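Side-chain contacts in ftsY (Mycoplasma mycoides, PDB 1ZU4), which serves as the receptor for the signal recognition particle and is represented here by its NG domain, a helical bundle joined to a P-loop domain: residues 27-30 / 35-38; 84-89 / 275-280; 108-113 / 120-125; 153-158 / 291-296. All coordinates share one frame; numbering follows the deposited sequence.

Contact 1. Residues 27-30 / 35-38; sequences KKYK and EFFE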
loop_
_atom_site.group_PDB
_atom_site.type_symbol
_atom_site.label_atom_id
_atom_site.label_comp_id
_atom_site.label_asym_id
_atom_site.label_seq_id
_atom_site.Cartn_x
_atom_site.Cartn_y
_atom_site.Cartn_z
ATOM N N LYS A 27 6.103 -31.044 12.823
ATOM C CA LYS A 27 6.813 -32.328 12.956
ATOM C C LYS A 27 7.001 -32.748 14.408
ATOM O O LYS A 27 6.886 -33.937 14.733
ATOM C CB LYS A 27 8.151 -32.317 12.192
ATOM C CG LYS A 27 7.980 -32.215 10.662
ATOM C CD LYS A 27 9.337 -32.341 9.929
ATOM C CE LYS A 27 9.117 -32.367 8.410
ATOM N NZ LYS A 27 10.176 -33.215 7.689
ATOM N N LYS A 28 7.263 -31.782 15.281
ATOM C CA LYS A 28 7.285 -32.060 16.716
ATOM C C LYS A 28 5.949 -31.692 17.408
ATOM O O LYS A 28 5.885 -31.575 18.648
ATOM C CB LYS A 28 8.497 -31.387 17.380
ATOM C CG LYS A 28 9.834 -32.150 17.151
ATOM C CD LYS A 28 11.044 -31.201 16.923
ATOM C CE LYS A 28 11.637 -30.609 18.227
ATOM N NZ LYS A 28 12.347 -31.618 19.089
ATOM N N TYR A 29 4.876 -31.546 16.624
ATOM C CA TYR A 29 3.569 -31.195 17.200
ATOM C C TYR A 29 2.881 -32.402 17.822
ATOM O O TYR A 29 2.646 -33.430 17.165
ATOM C CB TYR A 29 2.633 -30.508 16.203
ATOM C CG TYR A 29 1.253 -30.151 16.781
ATOM C CD1 TYR A 29 1.065 -29.013 17.562
ATOM C CD2 TYR A 29 0.141 -30.976 16.555
ATOM C CE1 TYR A 29 -0.194 -28.699 18.094
ATOM C CE2 TYR A 29 -1.115 -30.673 17.068
ATOM C CZ TYR A 29 -1.277 -29.532 17.836
ATOM O OH TYR A 29 -2.532 -29.237 18.336
ATOM N N LYS A 30 2.533 -32.228 19.097
ATOM C CA LYS A 30 1.860 -33.230 19.903
ATOM C C LYS A 30 0.523 -32.646 20.343
ATOM O O LYS A 30 -0.506 -33.020 19.783
ATOM C CB LYS A 30 2.740 -33.605 21.092
ATOM C CG LYS A 30 3.987 -34.368 20.654
ATOM C CD LYS A 30 4.999 -34.497 21.765
ATOM C CE LYS A 30 6.343 -34.896 21.193
ATOM N NZ LYS A 30 7.142 -33.680 20.820
ATOM N N GLU A 35 3.755 -24.876 25.855
ATOM C CA GLU A 35 5.008 -25.011 25.120
ATOM C C GLU A 35 4.792 -24.856 23.596
ATOM O O GLU A 35 5.631 -24.274 22.916
ATOM C CB GLU A 35 5.689 -26.342 25.426
ATOM C CG GLU A 35 7.175 -26.273 25.287
ATOM C CD GLU A 35 7.842 -27.560 25.709
ATOM O OE1 GLU A 35 7.664 -27.968 26.881
ATOM O OE2 GLU A 35 8.544 -28.160 24.862
ATOM N N PHE A 36 3.669 -25.376 23.080
ATOM C CA PHE A 36 3.347 -25.197 21.655
ATOM C C PHE A 36 3.167 -23.715 21.304
ATOM O O PHE A 36 3.647 -23.268 20.248
ATOM C CB PHE A 36 2.109 -25.995 21.223
ATOM C CG PHE A 36 1.528 -25.520 19.934
ATOM C CD1 PHE A 36 2.172 -25.808 18.724
ATOM C CD2 PHE A 36 0.382 -24.699 19.923
ATOM C CE1 PHE A 36 1.650 -25.340 17.503
ATOM C CE2 PHE A 36 -0.146 -24.229 18.719
ATOM C CZ PHE A 36 0.503 -24.534 17.506
ATOM N N PHE A 37 2.433 -22.979 22.153
ATOM C CA PHE A 37 2.263 -21.554 21.903
ATOM C C PHE A 37 3.577 -20.766 21.927
ATOM O O PHE A 37 3.734 -19.841 21.178
ATOM C CB PHE A 37 1.110 -20.943 22.709
ATOM C CG PHE A 37 -0.240 -21.358 22.197
ATOM C CD1 PHE A 37 -0.943 -22.399 22.805
ATOM C CD2 PHE A 37 -0.773 -20.776 21.050
ATOM C CE1 PHE A 37 -2.163 -22.821 22.308
ATOM C CE2 PHE A 37 -2.017 -21.186 20.556
ATOM C CZ PHE A 37 -2.702 -22.209 21.175
ATOM N N GLU A 38 4.559 -21.217 22.704
ATOM C CA GLU A 38 5.875 -20.583 22.681
ATOM C C GLU A 38 6.545 -20.787 21.334
ATOM O O GLU A 38 7.192 -19.876 20.823
ATOM C CB GLU A 38 6.794 -21.155 23.766
ATOM C CG GLU A 38 6.358 -20.894 25.172
ATOM C CD GLU A 38 7.179 -21.720 26.157
ATOM O OE1 GLU A 38 8.380 -21.967 25.875
ATOM O OE2 GLU A 38 6.620 -22.114 27.206
#

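Contact 2. Residues 84-89 / 275-280; sequences QAYTDN and AIKELL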
loop_
_atom_site.group_PDB
_atom_site.type_symbol
_atom_site.label_atom_id
_atom_site.label_comp_id
_atom_site.label_asym_id
_atom_site.label_seq_id
_atom_site.Cartn_x
_atom_site.Cartn_y
_atom_site.Cartn_z
ATOM N N GLN A 84 -8.251 -11.749 11.448
ATOM C CA GLN A 84 -8.891 -10.990 12.573
ATOM C C GLN A 84 -7.986 -9.934 13.244
ATOM O O GLN A 84 -8.450 -8.856 13.677
ATOM C CB GLN A 84 -9.511 -11.949 13.602
ATOM C CG GLN A 84 -10.657 -12.734 12.969
ATOM C CD GLN A 84 -11.449 -13.560 13.961
ATOM O OE1 GLN A 84 -10.969 -13.912 15.037
ATOM N NE2 GLN A 84 -12.663 -13.898 13.574
ATOM N N ALA A 85 -6.685 -10.231 13.296
ATOM C CA ALA A 85 -5.713 -9.328 13.911
ATOM C C ALA A 85 -5.673 -8.015 13.131
ATOM O O ALA A 85 -5.613 -6.923 13.711
ATOM C CB ALA A 85 -4.353 -9.969 13.937
ATOM N N TYR A 86 -5.713 -8.138 11.815
ATOM C CA TYR A 86 -5.758 -6.989 10.918
ATOM C C TYR A 86 -7.106 -6.300 10.974
ATOM O O TYR A 86 -7.168 -5.073 11.041
ATOM C CB TYR A 86 -5.477 -7.430 9.484
ATOM C CG TYR A 86 -5.331 -6.298 8.499
ATOM C CD1 TYR A 86 -4.066 -5.777 8.230
ATOM C CD2 TYR A 86 -6.459 -5.710 7.872
ATOM C CE1 TYR A 86 -3.889 -4.737 7.340
ATOM C CE2 TYR A 86 -6.296 -4.620 6.960
ATOM C CZ TYR A 86 -4.992 -4.171 6.700
ATOM O OH TYR A 86 -4.727 -3.141 5.840
ATOM N N THR A 87 -8.185 -7.076 10.932
ATOM C CA THR A 87 -9.516 -6.469 10.833
ATOM C C THR A 87 -10.045 -5.949 12.187
ATOM O O THR A 87 -11.099 -5.350 12.218
ATOM C CB THR A 87 -10.551 -7.452 10.219
ATOM O OG1 THR A 87 -10.538 -8.660 10.987
ATOM C CG2 THR A 87 -10.217 -7.787 8.785
ATOM N N ASP A 88 -9.339 -6.218 13.292
ATOM C CA ASP A 88 -9.652 -5.655 14.614
ATOM C C ASP A 88 -9.254 -4.166 14.648
ATOM O O ASP A 88 -8.104 -3.793 14.934
ATOM C CB ASP A 88 -8.960 -6.468 15.736
ATOM C CG ASP A 88 -9.123 -5.841 17.133
ATOM O OD1 ASP A 88 -10.228 -5.326 17.444
ATOM O OD2 ASP A 88 -8.137 -5.866 17.913
ATOM N N ASN A 89 -10.209 -3.320 14.307
ATOM C CA ASN A 89 -9.975 -1.890 14.216
ATOM C C ASN A 89 -11.301 -1.111 14.218
ATOM O O ASN A 89 -12.388 -1.674 14.048
ATOM C CB ASN A 89 -9.138 -1.550 12.958
ATOM C CG ASN A 89 -9.803 -2.005 11.671
ATOM O OD1 ASN A 89 -10.938 -1.596 11.364
ATOM N ND2 ASN A 89 -9.106 -2.871 10.910
ATOM N N ALA A 275 2.270 -5.474 10.527
ATOM C CA ALA A 275 3.140 -4.467 11.099
ATOM C C ALA A 275 2.596 -3.086 10.719
ATOM O O ALA A 275 2.572 -2.198 11.552
ATOM C CB ALA A 275 4.624 -4.657 10.596
ATOM N N ILE A 276 2.162 -2.909 9.457
ATOM C CA ILE A 276 1.613 -1.636 8.997
ATOM C C ILE A 276 0.342 -1.267 9.799
ATOM O O ILE A 276 0.216 -0.173 10.350
ATOM C CB ILE A 276 1.335 -1.665 7.443
ATOM C CG1 ILE A 276 2.687 -1.622 6.687
ATOM C CG2 ILE A 276 0.428 -0.499 7.018
ATOM C CD1 ILE A 276 2.614 -2.095 5.245
ATOM N N LYS A 277 -0.600 -2.195 9.831
ATOM C CA LYS A 277 -1.835 -2.034 10.588
ATOM C C LYS A 277 -1.520 -1.610 12.047
ATOM O O LYS A 277 -2.129 -0.677 12.545
ATOM C CB LYS A 277 -2.598 -3.364 10.519
ATOM C CG LYS A 277 -3.730 -3.540 11.493
ATOM C CD LYS A 277 -4.778 -2.479 11.213
ATOM C CE LYS A 277 -5.689 -2.306 12.415
ATOM N NZ LYS A 277 -5.983 -3.609 13.121
ATOM N N GLU A 278 -0.556 -2.271 12.698
ATOM C CA GLU A 278 -0.226 -1.950 14.108
ATOM C C GLU A 278 0.430 -0.571 14.248
ATOM O O GLU A 278 -0.058 0.269 14.999
ATOM C CB GLU A 278 0.691 -3.023 14.734
ATOM C CG GLU A 278 1.106 -2.744 16.182
ATOM C CD GLU A 278 -0.056 -2.802 17.130
ATOM O OE1 GLU A 278 -1.004 -3.585 16.898
ATOM O OE2 GLU A 278 -0.023 -2.019 18.090
ATOM N N LEU A 279 1.528 -0.336 13.532
ATOM C CA LEU A 279 2.249 0.896 13.719
ATOM C C LEU A 279 1.530 2.141 13.179
ATOM O O LEU A 279 1.558 3.143 13.853
ATOM C CB LEU A 279 3.675 0.850 13.146
ATOM C CG LEU A 279 4.620 1.869 13.831
ATOM C CD1 LEU A 279 4.951 1.399 15.265
ATOM C CD2 LEU A 279 5.908 2.125 13.044
ATOM N N LEU A 280 0.935 2.075 11.980
ATOM C CA LEU A 280 0.353 3.243 11.293
ATOM C C LEU A 280 -1.106 3.389 11.520
ATOM O O LEU A 280 -1.570 4.496 11.574
ATOM C CB LEU A 280 0.597 3.221 9.752
ATOM C CG LEU A 280 2.061 3.563 9.339
ATOM C CD1 LEU A 280 2.950 2.357 9.436
ATOM C CD2 LEU A 280 2.117 4.113 7.915
#

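Contact 3. Residues 108-113 / 120-125; sequences FMLVGV and TSLAKM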
loop_
_atom_site.group_PDB
_atom_site.type_symbol
_atom_site.label_atom_id
_atom_site.label_comp_id
_atom_site.label_asym_id
_atom_site.label_seq_id
_atom_site.Cartn_x
_atom_site.Cartn_y
_atom_site.Cartn_z
ATOM N N PHE A 108 -6.539 12.185 -6.311
ATOM C CA PHE A 108 -5.710 11.422 -5.390
ATOM C C PHE A 108 -4.304 11.974 -5.420
ATOM O O PHE A 108 -3.733 12.177 -6.514
ATOM C CB PHE A 108 -5.584 9.952 -5.818
ATOM C CG PHE A 108 -6.856 9.197 -5.846
ATOM C CD1 PHE A 108 -6.882 7.953 -6.458
ATOM C CD2 PHE A 108 -8.036 9.716 -5.269
ATOM C CE1 PHE A 108 -8.077 7.223 -6.505
ATOM C CE2 PHE A 108 -9.228 9.002 -5.300
ATOM C CZ PHE A 108 -9.257 7.756 -5.868
ATOM N N MET A 109 -3.723 12.195 -4.253
ATOM C CA MET A 109 -2.273 12.492 -4.216
ATOM C C MET A 109 -1.427 11.294 -3.847
ATOM O O MET A 109 -1.808 10.514 -3.031
ATOM C CB MET A 109 -1.988 13.573 -3.194
ATOM C CG MET A 109 -2.824 14.803 -3.360
ATOM S SD MET A 109 -2.276 15.972 -2.143
ATOM C CE MET A 109 -2.774 17.492 -2.987
ATOM N N LEU A 110 -0.255 11.159 -4.420
ATOM C CA LEU A 110 0.649 10.136 -3.976
ATOM C C LEU A 110 1.780 10.831 -3.223
ATOM O O LEU A 110 2.253 11.889 -3.646
ATOM C CB LEU A 110 1.187 9.332 -5.127
ATOM C CG LEU A 110 0.333 8.264 -5.848
ATOM C CD1 LEU A 110 0.617 6.956 -5.277
ATOM C CD2 LEU A 110 -1.169 8.521 -5.911
ATOM N N VAL A 111 2.108 10.296 -2.051
ATOM C CA VAL A 111 3.118 10.925 -1.170
ATOM C C VAL A 111 4.082 9.880 -0.645
ATOM O O VAL A 111 3.852 8.684 -0.801
ATOM C CB VAL A 111 2.490 11.665 0.040
ATOM C CG1 VAL A 111 1.573 12.794 -0.417
ATOM C CG2 VAL A 111 1.776 10.675 1.015
ATOM N N GLY A 112 5.138 10.349 0.004
ATOM C CA GLY A 112 6.160 9.498 0.590
ATOM C C GLY A 112 7.540 10.085 0.333
ATOM O O GLY A 112 7.699 11.049 -0.448
ATOM N N VAL A 113 8.543 9.504 0.991
ATOM C CA VAL A 113 9.946 9.876 0.737
ATOM C C VAL A 113 10.363 9.308 -0.593
ATOM O O VAL A 113 10.021 8.169 -0.965
ATOM C CB VAL A 113 10.963 9.357 1.795
ATOM C CG1 VAL A 113 11.184 7.884 1.651
ATOM C CG2 VAL A 113 12.312 10.050 1.614
ATOM N N THR A 120 6.329 5.214 -10.288
ATOM C CA THR A 120 5.897 3.906 -10.782
ATOM C C THR A 120 4.456 3.591 -10.345
ATOM O O THR A 120 3.622 3.238 -11.160
ATOM C CB THR A 120 6.887 2.790 -10.298
ATOM O OG1 THR A 120 8.110 2.919 -11.024
ATOM C CG2 THR A 120 6.337 1.385 -10.505
ATOM N N SER A 121 4.171 3.758 -9.050
ATOM C CA SER A 121 2.870 3.407 -8.503
ATOM C C SER A 121 1.803 4.310 -9.079
ATOM O O SER A 121 0.699 3.884 -9.351
ATOM C CB SER A 121 2.857 3.544 -6.964
ATOM O OG SER A 121 3.647 2.583 -6.355
ATOM N N LEU A 122 2.138 5.573 -9.276
ATOM C CA LEU A 122 1.149 6.494 -9.790
ATOM C C LEU A 122 0.788 6.134 -11.242
ATOM O O LEU A 122 -0.378 6.179 -11.637
ATOM C CB LEU A 122 1.693 7.913 -9.687
ATOM C CG LEU A 122 0.770 9.003 -10.162
ATOM C CD1 LEU A 122 0.887 10.255 -9.320
ATOM C CD2 LEU A 122 1.164 9.253 -11.588
ATOM N N ALA A 123 1.795 5.751 -12.022
ATOM C CA ALA A 123 1.599 5.233 -13.388
ATOM C C ALA A 123 0.694 3.987 -13.428
ATOM O O ALA A 123 -0.177 3.885 -14.290
ATOM C CB ALA A 123 2.953 4.920 -14.027
ATOM N N LYS A 124 0.893 3.065 -12.478
ATOM C CA LYS A 124 0.117 1.848 -12.374
ATOM C C LYS A 124 -1.309 2.169 -11.978
ATOM O O LYS A 124 -2.223 1.559 -12.493
ATOM C CB LYS A 124 0.745 0.857 -11.401
ATOM C CG LYS A 124 2.047 0.271 -11.989
ATOM C CD LYS A 124 2.664 -0.750 -11.115
ATOM C CE LYS A 124 4.007 -1.193 -11.729
ATOM N NZ LYS A 124 4.418 -2.526 -11.202
ATOM N N MET A 125 -1.480 3.153 -11.095
ATOM C CA MET A 125 -2.799 3.596 -10.735
ATOM C C MET A 125 -3.550 4.259 -11.872
ATOM O O MET A 125 -4.748 4.039 -12.001
ATOM C CB MET A 125 -2.745 4.504 -9.536
ATOM C CG MET A 125 -2.826 3.727 -8.218
ATOM S SD MET A 125 -3.184 4.967 -7.019
ATOM C CE MET A 125 -4.952 4.890 -6.857
#

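Contact 4. Residues 153-158 / 291-296; sequences EEWIKT and EKVDDL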
loop_
_atom_site.group_PDB
_atom_site.type_symbol
_atom_site.label_atom_id
_atom_site.label_comp_id
_atom_site.label_asym_id
_atom_site.label_seq_id
_atom_site.Cartn_x
_atom_site.Cartn_y
_atom_site.Cartn_z
ATOM N N GLU A 153 6.560 10.641 -18.575
ATOM C CA GLU A 153 6.535 10.766 -20.049
ATOM C C GLU A 153 6.794 9.440 -20.756
ATOM O O GLU A 153 6.086 9.110 -21.716
ATOM C CB GLU A 153 7.562 11.776 -20.541
ATOM C CG GLU A 153 7.120 13.201 -20.431
ATOM C CD GLU A 153 8.296 14.116 -20.466
ATOM O OE1 GLU A 153 9.416 13.665 -20.122
ATOM O OE2 GLU A 153 8.115 15.284 -20.841
ATOM N N GLU A 154 7.813 8.718 -20.281
ATOM C CA GLU A 154 8.145 7.379 -20.765
ATOM C C GLU A 154 6.908 6.507 -20.687
ATOM O O GLU A 154 6.365 6.134 -21.727
ATOM C CB GLU A 154 9.271 6.743 -19.943
ATOM C CG GLU A 154 9.892 5.466 -20.576
ATOM C CD GLU A 154 10.573 4.537 -19.547
ATOM O OE1 GLU A 154 11.007 5.032 -18.471
ATOM O OE2 GLU A 154 10.673 3.303 -19.818
ATOM N N TRP A 155 6.455 6.230 -19.455
ATOM C CA TRP A 155 5.309 5.353 -19.194
ATOM C C TRP A 155 4.085 5.723 -20.040
ATOM O O TRP A 155 3.329 4.835 -20.454
ATOM C CB TRP A 155 4.902 5.403 -17.717
ATOM C CG TRP A 155 5.760 4.644 -16.738
ATOM C CD1 TRP A 155 6.804 5.138 -16.024
ATOM C CD2 TRP A 155 5.601 3.279 -16.320
ATOM N NE1 TRP A 155 7.323 4.169 -15.200
ATOM C CE2 TRP A 155 6.606 3.017 -15.364
ATOM C CE3 TRP A 155 4.711 2.250 -16.666
ATOM C CZ2 TRP A 155 6.756 1.766 -14.746
ATOM C CZ3 TRP A 155 4.865 1.001 -16.048
ATOM C CH2 TRP A 155 5.879 0.776 -15.098
ATOM N N ILE A 156 3.896 7.027 -20.271
ATOM C CA ILE A 156 2.784 7.561 -21.062
ATOM C C ILE A 156 2.842 7.043 -22.497
ATOM O O ILE A 156 1.881 6.446 -22.994
ATOM C CB ILE A 156 2.793 9.121 -21.091
ATOM C CG1 ILE A 156 2.371 9.715 -19.735
ATOM C CG2 ILE A 156 1.926 9.667 -22.243
ATOM C CD1 ILE A 156 0.886 9.760 -19.479
ATOM N N LYS A 157 3.961 7.287 -23.171
ATOM C CA LYS A 157 4.093 6.821 -24.538
ATOM C C LYS A 157 5.082 5.680 -24.627
ATOM O O LYS A 157 6.179 5.821 -25.179
ATOM C CB LYS A 157 4.376 7.991 -25.490
ATOM C CG LYS A 157 3.117 8.394 -26.280
ATOM C CD LYS A 157 3.481 9.023 -27.614
ATOM C CE LYS A 157 2.361 8.822 -28.626
ATOM N NZ LYS A 157 2.211 9.990 -29.531
ATOM N N THR A 158 4.650 4.555 -24.055
ATOM C CA THR A 158 5.407 3.312 -23.982
ATOM C C THR A 158 4.563 2.211 -23.317
ATOM O O THR A 158 4.617 1.061 -23.755
ATOM C CB THR A 158 6.833 3.487 -23.340
ATOM O OG1 THR A 158 7.810 2.821 -24.147
ATOM C CG2 THR A 158 6.918 2.951 -21.916
ATOM N N GLU A 291 6.340 -6.104 -11.609
ATOM C CA GLU A 291 6.967 -5.007 -12.309
ATOM C C GLU A 291 6.169 -4.506 -13.531
ATOM O O GLU A 291 6.453 -3.425 -14.023
ATOM C CB GLU A 291 8.379 -5.410 -12.739
ATOM C CG GLU A 291 8.372 -6.581 -13.708
ATOM C CD GLU A 291 9.708 -6.838 -14.363
ATOM O OE1 GLU A 291 10.691 -7.076 -13.620
ATOM O OE2 GLU A 291 9.758 -6.819 -15.621
ATOM N N LYS A 292 5.200 -5.278 -14.030
ATOM C CA LYS A 292 4.399 -4.820 -15.190
ATOM C C LYS A 292 3.399 -3.728 -14.825
ATOM O O LYS A 292 2.962 -3.595 -13.669
ATOM C CB LYS A 292 3.648 -5.975 -15.867
ATOM C CG LYS A 292 4.478 -7.234 -16.127
ATOM C CD LYS A 292 5.443 -7.024 -17.272
ATOM C CE LYS A 292 6.407 -8.190 -17.355
ATOM N NZ LYS A 292 7.402 -8.117 -16.226
ATOM N N VAL A 293 3.005 -2.956 -15.829
ATOM C CA VAL A 293 2.142 -1.806 -15.585
ATOM C C VAL A 293 0.795 -2.167 -14.945
ATOM O O VAL A 293 0.162 -1.333 -14.294
ATOM C CB VAL A 293 1.952 -0.988 -16.880
ATOM C CG1 VAL A 293 1.057 -1.750 -17.873
ATOM C CG2 VAL A 293 1.454 0.432 -16.552
ATOM N N ASP A 294 0.361 -3.413 -15.122
ATOM C CA ASP A 294 -0.927 -3.868 -14.616
ATOM C C ASP A 294 -0.778 -4.684 -13.319
ATOM O O ASP A 294 -1.741 -5.266 -12.831
ATOM C CB ASP A 294 -1.722 -4.643 -15.692
ATOM C CG ASP A 294 -0.877 -5.677 -16.425
ATOM O OD1 ASP A 294 0.308 -5.411 -16.728
ATOM O OD2 ASP A 294 -1.414 -6.759 -16.725
ATOM N N ASP A 295 0.422 -4.676 -12.735
ATOM C CA ASP A 295 0.654 -5.461 -11.504
ATOM C C ASP A 295 0.301 -4.660 -10.237
ATOM O O ASP A 295 1.146 -4.442 -9.384
ATOM C CB ASP A 295 2.086 -6.018 -11.458
ATOM C CG ASP A 295 2.307 -7.154 -12.456
ATOM O OD1 ASP A 295 1.318 -7.823 -12.827
ATOM O OD2 ASP A 295 3.487 -7.378 -12.867
ATOM N N LEU A 296 -0.940 -4.199 -10.178
ATOM C CA LEU A 296 -1.458 -3.416 -9.068
ATOM C C LEU A 296 -2.897 -3.823 -8.856
ATOM O O LEU A 296 -3.687 -3.857 -9.815
ATOM C CB LEU A 296 -1.404 -1.932 -9.384
ATOM C CG LEU A 296 -1.420 -1.070 -8.126
ATOM C CD1 LEU A 296 -0.044 -1.045 -7.417
ATOM C CD2 LEU A 296 -1.935 0.311 -8.492
#

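Contact 1. Residues 27-30 / 35-38
Tyr29 directs one ring edge at a face of Phe36, a T-shaped (edge-to-face) pair that ties the loop 27-30 to the helix entered a few residues later. The ring centroids lie 5.1 Å apart and the planes meet at 76°, close to perpendicular. Two neighbouring ring carbons of the tyrosine do the touching: CD1 of Tyr29 is 3.6 Å from CD1 of Phe36, while CE1 of Tyr29 stands above the phenylalanine plane, displaced toward the rim. The geometry brings the C-H groups of one ring to the pi cloud of the other. With CG anti to the backbone N (chi1 179°), Tyr29 swings its ring from the loop toward the helix, although its CB does not itself point there. Beyond the ring contact, its hydroxyl is hydrogen-bonded to the carbonyl oxygen of Thr69, so the ring is held both by its edge and by its polar end. The aromatic group continues along the helix, where Phe36 CD2 lies 3.8 Å above the centre of the Phe37 ring. The pair packs the loop after helix 12-27 onto the first turn of helix 34-46. Helix 71-87 covers the pair, with Phe71 and Ile74 each touching both Tyr29 and Phe36, whereas Phe37 faces helix 51-64 through Ser58, Val61 and Arg62; the cluster thus joins helix 34-46 to helices 51-64 and 71-87.

Contact 2. Residues 84-89 / 275-280
Two hydrogen bonds from the ammonium group of Lys277 to the backbone of 84-89 dominate this contact. Lys277 NZ lies 2.8 Å from Tyr86 O and 2.8 Å from Asp88 O, both carbonyls belonging to the place where helix 71-87 ends. It meets each from well above the carbonyl plane, by 46° at Tyr86 and 55° at Asp88, rather than along a lone pair. The in-plane lone pair of Tyr86 O is used instead by Asn89 ND2, at 2.9 Å, so this one oxygen accepts from two side chains. Asn89 is itself steadied through OD1, which takes a hydrogen bond from the backbone N of Trp91.

Apolar contact accompanies the polar one. The lysine chain, bent at chi2 and chi4, first passes the tyrosine ring, where Lys277 CB is 3.6 Å from Tyr86 CD1. It then runs by the asparagine, with Lys277 CE 3.6 Å from Asn89 CB. Tyr86 is held at its far end, where its OH is hydrogen-bonded to Ile284 N. Met53 of helix 51-64 and Trp91 also touch the lysine side chain.

Chemically, a buried positive charge is received by carbonyls at a helix C-terminus, where the helix dipole would probably help to stabilise it. One lysine of the P-loop domain thereby binds two carbonyls where helix 71-87 ends.

Contact 3. Residues 108-113 / 120-125
In the strand-loop-helix unit with which P-loop domains begin, Leu110 on the strand packs against Leu122 and Met125 on the helix that returns over the sheet. The sequence between them is consistent with a Walker A motif, Gly112 lying at the start of the loop and Lys118 at the foot of the helix. The local axes of strand 108-111 and helix 120-125 pass 9.6 Å apart and run nearly antiparallel, at 155°. Leu110 meets its neighbours with different parts of its branch: CG lies 4.0 Å from Leu122 CD1, and CD2 lies 4.2 Å from Met125 SD. Two residues earlier on the same face of the strand, Phe108 takes the end of the methionine, its CD1 3.6 Å from Met125 CE. The bend at chi3 (96°) carries that methyl group toward the ring, and the methionine chain lies roughly perpendicular to the phenylalanine side chain. Ser121, whose CB skirts Leu110, keeps its hydroxyl bonded to Gly117 O, just before the helix. No hydrogen bond crosses the contact. Neighbouring strands of the sheet extend it: Leu122 also rests on Leu196 and Asp198 of strand 194-198, while Met125 reaches Leu232 of strand 230-236 and Ile260 of strand 258-262.

Contact 4. Residues 153-158 / 291-296
The indole of Trp155 presents its six-membered ring edge to Val293, which belongs to a type I beta turn, Lys292 to Asp295, of the P-loop domain. Val293 CB lies in the ring plane, 3.6 Å from Trp155 CZ3. The methyl CG2 of Val293 is set obliquely, 3.5 Å from Trp155 CZ3, and Glu291 O is a more distant neighbour of the same edge, near CH2. Elsewhere the indole makes a cation-pi contact with Arg159 and touches Ala123 of helix 118-131. The turn lies in the loop between strands 284-288 and 296-298; the tryptophan comes from helix 146-156. With CG2 anti to the backbone N, Val293 places that methyl against the tryptophan, and the two side chains run alongside in opposite senses.

The turn carries its own bracing. Asp295 N donates to Lys292 O over 2.9 Å, and Lys292 O also accepts from Lys124 NZ, which joins the turn to helix 118-131. At its solvent-exposed start, Lys292 NZ forms a salt bridge with Glu291 OE2 at 2.8 Å. A side-chain bond runs back across the turn: Asp295 OD2 receives Lys292 N at 2.9 Å, met 42° out of the carboxylate plane.

Two pairings stand out among the four. Contacts 3 and 4, with centres about 12 Å apart, touch through helix 118-131: Met125 CG lies 3.5 Å from Leu296 CD2, so the helix packs on the sheet and also meets residues 291-296. Contacts 1 and 2, about 26 Å apart between centres, are connected by helix 71-87, whose beginning covers the aromatic pair and whose end receives Lys277. Contact 2 joins the bundle to the P-loop domain, its centre about 23 Å from that of contact 3. The probable Walker A loop, where backbone amides appear to meet a sulfate, connects the segments of contact 3; contact 1 is remote from contact 3, about 44 Å between centres.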